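Local structure of Blr3880 protein (Bradyrhizobium japonicum, 2OOD) at residues V258-D263 against S286-A291; N280-M285 against H317-S322. The protein probably catalyses the zinc-dependent hydrolytic deamination of guanine to xanthine and ammonia, a step in purine degradation. One frame throughout, in Å; residues are numbered along the deposited sequence.

Contact 1. Residues V258-D263 against S286-A291; sequences VYEKFD and SKKGAA
Lys288 reaches across to Glu260 in a salt bridge that joins two neighbouring helices at the protein surface. The lysine CB already points toward the other segment, and CG lies anti to the carbonyl carbon (chi1 -60°), which starts the chain off in the direction of the glutamate. CG and CD continue it in extended form, spanning most of the gap without meeting any atom of 258-263. CE is the first to arrive, 3.4 Å from Glu260 OE2. A bend at chi4, 58°, then turns the ammonium group onto that oxygen, and NZ donates a hydrogen bond of 2.7 Å to Glu260 OE2, which it meets end-on, close to the line of the C-O bond. The two side chains come together at about a right angle. In this amidohydrolase, whose family has the TIM-barrel fold, helix 255-260 precedes strand 269-272 and helix 279-288 precedes strand 291-294. These strands are parallel neighbours, so the bridge ties adjacent helices on the outer layer. The carboxylate is shared: its other oxygen, OE1, forms a salt bridge with Arg284, one turn before Lys288, and two cations of one helix thus face one acid, which would probably favour its ionised form. Asp263, with positive phi, is the C-prime residue of a Schellman motif closing the first helix, its N bonded to Glu260 O at 3.0 Å. Gly289, also at positive phi, takes the chain out of the second, and its carbonyl oxygen accepts a hydrogen bond from Tyr390 OH.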
loop_
_atom_site.group_PDB
_atom_site.type_symbol
_atom_site.label_atom_id
_atom_site.label_comp_id
_atom_site.label_asym_id
_atom_site.label_seq_id
_atom_site.Cartn_x
_atom_site.Cartn_y
_atom_site.Cartn_z
ATOM N N VAL A 258 15.707 -18.969 21.944
ATOM C CA VAL A 258 14.625 -19.571 22.705
ATOM C C VAL A 258 14.107 -20.823 22.006
ATOM O O VAL A 258 13.886 -21.849 22.647
ATOM C CB VAL A 258 13.455 -18.592 22.876
ATOM C CG1 VAL A 258 12.339 -19.253 23.681
ATOM C CG2 VAL A 258 13.940 -17.323 23.558
ATOM N N TYR A 259 13.917 -20.738 20.690
ATOM C CA TYR A 259 13.418 -21.870 19.916
ATOM C C TYR A 259 14.453 -22.965 19.712
ATOM O O TYR A 259 14.088 -24.126 19.560
ATOM C CB TYR A 259 12.903 -21.412 18.548
ATOM C CG TYR A 259 11.747 -20.450 18.634
ATOM C CD1 TYR A 259 10.600 -20.773 19.343
ATOM C CD2 TYR A 259 11.810 -19.205 18.031
ATOM C CE1 TYR A 259 9.550 -19.874 19.454
ATOM C CE2 TYR A 259 10.767 -18.302 18.133
ATOM C CZ TYR A 259 9.642 -18.640 18.849
ATOM O OH TYR A 259 8.612 -17.729 18.974
ATOM N N GLU A 260 15.735 -22.603 19.682
ATOM C CA GLU A 260 16.788 -23.601 19.504
ATOM C C GLU A 260 16.928 -24.433 20.777
ATOM O O GLU A 260 17.270 -25.615 20.730
ATOM C CB GLU A 260 18.121 -22.927 19.188
ATOM C CG GLU A 260 18.201 -22.295 17.821
ATOM C CD GLU A 260 19.402 -21.378 17.685
ATOM O OE1 GLU A 260 19.500 -20.407 18.473
ATOM O OE2 GLU A 260 20.244 -21.626 16.793
ATOM N N LYS A 261 16.663 -23.804 21.915
ATOM C CA LYS A 261 16.750 -24.483 23.198
ATOM C C LYS A 261 15.841 -25.702 23.183
ATOM O O LYS A 261 16.034 -26.638 23.954
ATOM C CB LYS A 261 16.328 -23.534 24.332
ATOM C CG LYS A 261 16.192 -24.193 25.710
ATOM C CD LYS A 261 15.614 -23.231 26.756
ATOM C CE LYS A 261 15.424 -23.921 28.108
ATOM N NZ LYS A 261 14.610 -23.138 29.104
ATOM N N PHE A 262 14.856 -25.699 22.291
ATOM C CA PHE A 262 13.918 -26.808 22.209
ATOM C C PHE A 262 13.919 -27.543 20.872
ATOM O O PHE A 262 12.936 -28.190 20.519
ATOM C CB PHE A 262 12.514 -26.301 22.517
ATOM C CG PHE A 262 12.374 -25.716 23.894
ATOM C CD1 PHE A 262 12.087 -26.531 24.987
ATOM C CD2 PHE A 262 12.525 -24.346 24.103
ATOM C CE1 PHE A 262 11.948 -25.987 26.275
ATOM C CE2 PHE A 262 12.390 -23.793 25.385
ATOM C CZ PHE A 262 12.100 -24.617 26.470
ATOM N N ASP A 263 15.023 -27.449 20.138
ATOM C CA ASP A 263 15.170 -28.115 18.836
ATOM C C ASP A 263 14.072 -27.829 17.814
ATOM O O ASP A 263 13.787 -28.672 16.961
ATOM C CB ASP A 263 15.260 -29.633 19.012
ATOM C CG ASP A 263 16.356 -30.042 19.966
ATOM O OD1 ASP A 263 17.522 -29.648 19.736
ATOM O OD2 ASP A 263 16.046 -30.760 20.942
ATOM N N SER A 286 20.211 -19.889 8.335
ATOM C CA SER A 286 20.724 -20.311 7.043
ATOM C C SER A 286 21.406 -21.670 7.189
ATOM O O SER A 286 21.209 -22.573 6.373
ATOM C CB SER A 286 21.724 -19.280 6.516
ATOM O OG SER A 286 22.312 -19.703 5.298
ATOM N N LYS A 287 22.197 -21.810 8.248
ATOM C CA LYS A 287 22.929 -23.041 8.528
ATOM C C LYS A 287 22.015 -24.224 8.856
ATOM O O LYS A 287 22.183 -25.306 8.301
ATOM C CB LYS A 287 23.908 -22.792 9.679
ATOM C CG LYS A 287 24.814 -23.961 10.029
ATOM C CD LYS A 287 25.722 -24.343 8.862
ATOM C CE LYS A 287 26.991 -25.078 9.345
ATOM N NZ LYS A 287 26.721 -26.354 10.104
ATOM N N LYS A 288 21.052 -24.023 9.751
ATOM C CA LYS A 288 20.140 -25.100 10.132
ATOM C C LYS A 288 19.032 -25.367 9.106
ATOM O O LYS A 288 18.327 -26.376 9.193
ATOM C CB LYS A 288 19.500 -24.806 11.493
ATOM C CG LYS A 288 20.489 -24.665 12.643
ATOM C CD LYS A 288 19.767 -24.736 13.981
ATOM C CE LYS A 288 20.721 -24.606 15.163
ATOM N NZ LYS A 288 21.477 -23.322 15.092
ATOM N N GLY A 289 18.873 -24.459 8.146
ATOM C CA GLY A 289 17.852 -24.629 7.126
ATOM C C GLY A 289 16.480 -24.093 7.492
ATOM O O GLY A 289 15.493 -24.410 6.827
ATOM N N ALA A 290 16.403 -23.292 8.549
ATOM C CA ALA A 290 15.134 -22.716 8.974
ATOM C C ALA A 290 14.776 -21.560 8.038
ATOM O O ALA A 290 15.644 -21.019 7.352
ATOM C CB ALA A 290 15.240 -22.227 10.407
ATOM N N ALA A 291 13.504 -21.176 8.005
ATOM C CA ALA A 291 13.080 -20.101 7.117
ATOM C C ALA A 291 12.399 -18.949 7.830
ATOM O O ALA A 291 11.818 -19.122 8.893
ATOM C CB ALA A 291 12.155 -20.659 6.047
#

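Contact 2. Residues N280-M285 against H317-S322; sequences NEFRRM and HRVKMS
Arg283 lays its aliphatic chain over one face of the His317 imidazole. CD sits almost above the ring centre, 3.4 Å from the His317 centroid and 12° off the ring normal, a CH-pi contact, while Arg283 CG lies 3.5 Å from His317 CG. A bend at chi3 (-54°) swings the guanidinium out of the stacking direction, and its plane stands 70° from that of the ring. One water joins the same two residues: it gives a hydrogen bond to Arg283 O at 3.1 Å and lies in the imidazole plane, 2.8 Å from His317 ND1. Deeper in, Val319 presses its CG2 methyl against the helix, 3.5 Å from Phe282 O and 3.8 Å from Phe282 CD1. An alanine in place of His317 would remove both the ring and ND1, so the Arg283 methylenes would probably lose their stacking surface and the water one of its two anchors. In the TIM-barrel fold of the amidohydrolases this contact packs helix 279-288 against the segment leading into strand 320-323, which runs parallel to strand 291-294 and ends just before the zinc ligand Asp326. The next shell fixes the parts in place. Val319 is backbone-bonded to Ala312 and packs on Val292, whereas the Phe282 side chain also touches Leu277, Arg311 and Ala312. Between His317 and Val319, the Arg318 carbonyl accepts a hydrogen bond from Ser286 OG, and the Arg318 side chain, whose CB points away from the helix, makes a salt bridge with Asp18 and a cation-pi contact with Trp20.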
loop_
_atom_site.group_PDB
_atom_site.type_symbol
_atom_site.label_atom_id
_atom_site.label_comp_id
_atom_site.label_asym_id
_atom_site.label_seq_id
_atom_site.Cartn_x
_atom_site.Cartn_y
_atom_site.Cartn_z
ATOM N N ASN A 280 23.837 -12.688 13.131
ATOM C CA ASN A 280 24.184 -13.974 13.706
ATOM C C ASN A 280 22.965 -14.890 13.619
ATOM O O ASN A 280 23.073 -16.048 13.212
ATOM C CB ASN A 280 24.613 -13.797 15.167
ATOM C CG ASN A 280 24.947 -15.115 15.837
ATOM O OD1 ASN A 280 25.695 -15.925 15.291
ATOM N ND2 ASN A 280 24.399 -15.335 17.026
ATOM N N GLU A 281 21.804 -14.364 13.998
ATOM C CA GLU A 281 20.578 -15.146 13.946
ATOM C C GLU A 281 20.275 -15.561 12.508
ATOM O O GLU A 281 19.845 -16.684 12.262
ATOM C CB GLU A 281 19.411 -14.355 14.554
ATOM C CG GLU A 281 19.465 -14.292 16.080
ATOM C CD GLU A 281 18.382 -13.413 16.680
ATOM O OE1 GLU A 281 18.354 -12.205 16.359
ATOM O OE2 GLU A 281 17.561 -13.927 17.475
ATOM N N PHE A 282 20.511 -14.668 11.553
ATOM C CA PHE A 282 20.269 -15.010 10.160
ATOM C C PHE A 282 21.211 -16.139 9.761
ATOM O O PHE A 282 20.777 -17.134 9.182
ATOM C CB PHE A 282 20.500 -13.805 9.242
ATOM C CG PHE A 282 19.288 -12.930 9.063
ATOM C CD1 PHE A 282 18.096 -13.454 8.581
ATOM C CD2 PHE A 282 19.346 -11.570 9.332
ATOM C CE1 PHE A 282 16.980 -12.633 8.367
ATOM C CE2 PHE A 282 18.232 -10.745 9.119
ATOM C CZ PHE A 282 17.052 -11.285 8.633
ATOM N N ARG A 283 22.498 -15.994 10.072
ATOM C CA ARG A 283 23.468 -17.024 9.724
ATOM C C ARG A 283 23.115 -18.378 10.327
ATOM O O ARG A 283 23.289 -19.404 9.680
ATOM C CB ARG A 283 24.883 -16.627 10.158
ATOM C CG ARG A 283 25.558 -15.580 9.269
ATOM C CD ARG A 283 27.069 -15.491 9.545
ATOM N NE ARG A 283 27.356 -15.258 10.965
ATOM C CZ ARG A 283 27.385 -14.059 11.549
ATOM N NH1 ARG A 283 27.160 -12.955 10.833
ATOM N NH2 ARG A 283 27.604 -13.966 12.860
ATOM N N ARG A 284 22.623 -18.388 11.561
ATOM C CA ARG A 284 22.267 -19.642 12.212
ATOM C C ARG A 284 21.119 -20.331 11.481
ATOM O O ARG A 284 21.152 -21.543 11.259
ATOM C CB ARG A 284 21.880 -19.405 13.675
ATOM C CG ARG A 284 22.968 -18.747 14.501
ATOM C CD ARG A 284 23.060 -19.369 15.865
ATOM N NE ARG A 284 21.874 -19.132 16.677
ATOM C CZ ARG A 284 21.567 -17.959 17.219
ATOM N NH1 ARG A 284 22.360 -16.914 17.027
ATOM N NH2 ARG A 284 20.482 -17.836 17.972
HETATM N N MSE A 285 20.099 -19.562 11.112
HETATM C CA MSE A 285 18.958 -20.128 10.400
HETATM C C MSE A 285 19.418 -20.678 9.052
HETATM O O MSE A 285 19.070 -21.794 8.674
HETATM C CB MSE A 285 17.884 -19.065 10.195
HETATM C CG MSE A 285 17.333 -18.525 11.495
HETATM SE SE MSE A 285 15.987 -17.142 11.202
HETATM C CE MSE A 285 14.494 -18.308 10.720
ATOM N N HIS A 317 25.277 -16.475 3.165
ATOM C CA HIS A 317 24.475 -17.037 4.248
ATOM C C HIS A 317 22.995 -16.903 3.901
ATOM O O HIS A 317 22.203 -16.380 4.688
ATOM C CB HIS A 317 24.775 -16.296 5.552
ATOM C CG HIS A 317 26.224 -16.305 5.931
ATOM N ND1 HIS A 317 26.817 -17.367 6.581
ATOM C CD2 HIS A 317 27.203 -15.391 5.730
ATOM C CE1 HIS A 317 28.099 -17.104 6.765
ATOM N NE2 HIS A 317 28.358 -15.912 6.259
ATOM N N ARG A 318 22.638 -17.385 2.714
ATOM C CA ARG A 318 21.271 -17.318 2.219
ATOM C C ARG A 318 20.277 -17.974 3.169
ATOM O O ARG A 318 20.465 -19.102 3.608
ATOM C CB ARG A 318 21.202 -17.957 0.829
ATOM C CG ARG A 318 19.884 -17.776 0.108
ATOM C CD ARG A 318 19.408 -16.332 0.144
ATOM N NE ARG A 318 18.023 -16.210 -0.310
ATOM C CZ ARG A 318 17.672 -16.173 -1.588
ATOM N NH1 ARG A 318 18.614 -16.240 -2.524
ATOM N NH2 ARG A 318 16.393 -16.079 -1.931
ATOM N N VAL A 319 19.225 -17.235 3.496
ATOM C CA VAL A 319 18.179 -17.710 4.389
ATOM C C VAL A 319 16.947 -18.036 3.552
ATOM O O VAL A 319 16.593 -17.273 2.655
ATOM C CB VAL A 319 17.800 -16.624 5.432
ATOM C CG1 VAL A 319 16.644 -17.091 6.290
ATOM C CG2 VAL A 319 18.994 -16.302 6.297
ATOM N N LYS A 320 16.312 -19.174 3.832
ATOM C CA LYS A 320 15.112 -19.583 3.113
ATOM C C LYS A 320 13.943 -18.699 3.519
ATOM O O LYS A 320 13.772 -18.394 4.699
ATOM C CB LYS A 320 14.790 -21.044 3.416
ATOM C CG LYS A 320 15.716 -22.011 2.709
ATOM C CD LYS A 320 15.399 -23.448 3.071
ATOM C CE LYS A 320 16.255 -24.411 2.278
ATOM N NZ LYS A 320 16.066 -24.167 0.825
HETATM N N MSE A 321 13.139 -18.293 2.541
HETATM C CA MSE A 321 12.001 -17.413 2.797
HETATM C C MSE A 321 10.712 -17.743 2.068
HETATM O O MSE A 321 10.672 -18.549 1.143
HETATM C CB MSE A 321 12.338 -15.982 2.396
HETATM C CG MSE A 321 13.144 -15.171 3.367
HETATM SE SE MSE A 321 13.133 -13.326 2.715
HETATM C CE MSE A 321 14.405 -13.511 1.236
ATOM N N SER A 322 9.666 -17.048 2.491
ATOM C CA SER A 322 8.343 -17.134 1.901
ATOM C C SER A 322 7.776 -15.786 2.311
ATOM O O SER A 322 8.036 -15.337 3.418
ATOM C CB SER A 322 7.523 -18.280 2.514
ATOM O OG SER A 322 7.180 -18.033 3.863
HETATM O O HOH W 1 25.680 -19.682 7.706
#

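Overall arrangement
From the N terminus the chain first passes 258-263, at the end of helix 255-260, then strand 269-272, and enters helix 279-288, whose last turn closes the loop of contact 1. Contact 2 starts within that loop, at 280-285, and closes only at 317-322, after strand 291-294 and helices 296-301 and 309-312. The two therefore cross, with helix 279-288 serving both. Their centres lie about 10 Å apart, and the two contacts touch through the last turn of this shared helix. Together they place it between its predecessor around the barrel and the approach to strand 320-323.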